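Local structure of mediator of RNA polymerase II transcription subunit 6 (Schizosaccharomyces pombe, 4H61) at residues N126-Y129 with C130-A134. The protein serves as a subunit of the Mediator complex, the coactivator that relays signals from gene-specific regulators to the RNA polymerase II machinery. Sequence-based numbering, arbitrary orientation.
Sequences NATY and CFQKA
Thr128 and Gln132 sit one turn apart on helix 115-135, and both their backbones and their side chains meet. Gln132 N donates to Thr128 O at 3.0 Å. Three more bonds run from the N of residue i+4 to the O of residue i: Cys130 N to Asn126 O (2.8 Å), Phe131 N to Ala127 O (3.2 Å) and Lys133 N to Tyr129 O (3.0 Å). All four carbonyls of 126-129 are thus engaged by the next turn. The side chains add mostly van der Waals contact. Thr128 CG2 is anti to the backbone N, which brings it alongside the Gln132 amide, 3.4 Å from NE2. Thr128 OG1 is hydrogen-bonded to Met124 O, one turn earlier. Gln132 OE1 lies near the plane of the Tyr129 ring, at its edge, 3.7 Å from CD1; amide and ring planes are 40° apart. Lys133 runs back past Tyr129 O, with CG 3.3 Å away. Its chain bends at the last torsion (chi4 79°), and NZ comes 3.8 Å from Tyr129 CB. That ammonium forms a salt bridge with Glu96. Main-chain bonds therefore hold this exposed end of the helix, and Lys133 adds an ionic tie to the residue just before strand 97-106.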
loop_
_atom_site.group_PDB
_atom_site.type_symbol
_atom_site.label_atom_id
_atom_site.label_comp_id
_atom_site.label_asym_id
_atom_site.label_seq_id
_atom_site.Cartn_x
_atom_site.Cartn_y
_atom_site.Cartn_z
ATOM N N ASN A 126 -5.690 -15.448 4.710
ATOM C CA ASN A 126 -6.672 -16.527 4.760
ATOM C C ASN A 126 -6.592 -17.317 6.063
ATOM O O ASN A 126 -7.610 -17.576 6.707
ATOM C CB ASN A 126 -6.507 -17.485 3.580
ATOM C CG ASN A 126 -6.986 -16.890 2.280
ATOM O OD1 ASN A 126 -7.846 -16.007 2.265
ATOM N ND2 ASN A 126 -6.431 -17.369 1.174
ATOM N N ALA A 127 -5.377 -17.698 6.448
ATOM C CA ALA A 127 -5.189 -18.468 7.668
ATOM C C ALA A 127 -5.656 -17.657 8.870
ATOM O O ALA A 127 -6.319 -18.181 9.767
ATOM C CB ALA A 127 -3.740 -18.867 7.827
ATOM N N THR A 128 -5.313 -16.371 8.874
ATOM C CA THR A 128 -5.753 -15.469 9.929
ATOM C C THR A 128 -7.280 -15.409 9.978
ATOM O O THR A 128 -7.888 -15.633 11.023
ATOM C CB THR A 128 -5.201 -14.045 9.722
ATOM O OG1 THR A 128 -3.772 -14.084 9.724
ATOM C CG2 THR A 128 -5.672 -13.120 10.834
ATOM N N TYR A 129 -7.894 -15.116 8.840
ATOM C CA TYR A 129 -9.340 -14.978 8.776
ATOM C C TYR A 129 -10.076 -16.267 9.156
ATOM O O TYR A 129 -11.162 -16.209 9.742
ATOM C CB TYR A 129 -9.784 -14.462 7.392
ATOM C CG TYR A 129 -9.241 -13.081 7.069
ATOM C CD1 TYR A 129 -8.789 -12.240 8.085
ATOM C CD2 TYR A 129 -9.157 -12.623 5.752
ATOM C CE1 TYR A 129 -8.281 -10.984 7.808
ATOM C CE2 TYR A 129 -8.647 -11.356 5.459
ATOM C CZ TYR A 129 -8.211 -10.545 6.501
ATOM O OH TYR A 129 -7.701 -9.289 6.252
ATOM N N CYS A 130 -9.490 -17.421 8.837
ATOM C CA CYS A 130 -10.141 -18.698 9.130
ATOM C C CYS A 130 -10.200 -18.874 10.636
ATOM O O CYS A 130 -11.215 -19.304 11.188
ATOM C CB CYS A 130 -9.410 -19.878 8.480
ATOM S SG CYS A 130 -9.672 -20.049 6.703
ATOM N N PHE A 131 -9.099 -18.508 11.283
ATOM C CA PHE A 131 -8.978 -18.510 12.732
ATOM C C PHE A 131 -10.021 -17.619 13.409
ATOM O O PHE A 131 -10.732 -18.059 14.315
ATOM C CB PHE A 131 -7.579 -18.042 13.111
ATOM C CG PHE A 131 -7.283 -18.148 14.567
ATOM C CD1 PHE A 131 -6.923 -17.027 15.296
ATOM C CD2 PHE A 131 -7.368 -19.370 15.213
ATOM C CE1 PHE A 131 -6.643 -17.128 16.646
ATOM C CE2 PHE A 131 -7.092 -19.475 16.559
ATOM C CZ PHE A 131 -6.727 -18.351 17.277
ATOM N N GLN A 132 -10.111 -16.369 12.964
ATOM C CA GLN A 132 -11.054 -15.415 13.546
ATOM C C GLN A 132 -12.521 -15.809 13.358
ATOM O O GLN A 132 -13.341 -15.593 14.252
ATOM C CB GLN A 132 -10.796 -14.006 13.012
ATOM C CG GLN A 132 -9.569 -13.355 13.621
ATOM C CD GLN A 132 -8.958 -12.279 12.738
ATOM O OE1 GLN A 132 -9.520 -11.900 11.696
ATOM N NE2 GLN A 132 -7.792 -11.784 13.148
ATOM N N LYS A 133 -12.855 -16.387 12.207
ATOM C CA LYS A 133 -14.227 -16.836 11.975
ATOM C C LYS A 133 -14.528 -18.020 12.895
ATOM O O LYS A 133 -15.675 -18.253 13.283
ATOM C CB LYS A 133 -14.450 -17.233 10.508
ATOM C CG LYS A 133 -14.447 -16.077 9.508
ATOM C CD LYS A 133 -14.747 -16.589 8.096
ATOM C CE LYS A 133 -14.775 -15.470 7.046
ATOM N NZ LYS A 133 -13.417 -15.021 6.608
ATOM N N ALA A 134 -13.479 -18.760 13.240
ATOM C CA ALA A 134 -13.615 -19.939 14.077
ATOM C C ALA A 134 -13.888 -19.554 15.528
ATOM O O ALA A 134 -14.461 -20.336 16.286
ATOM C CB ALA A 134 -12.365 -20.807 13.979
#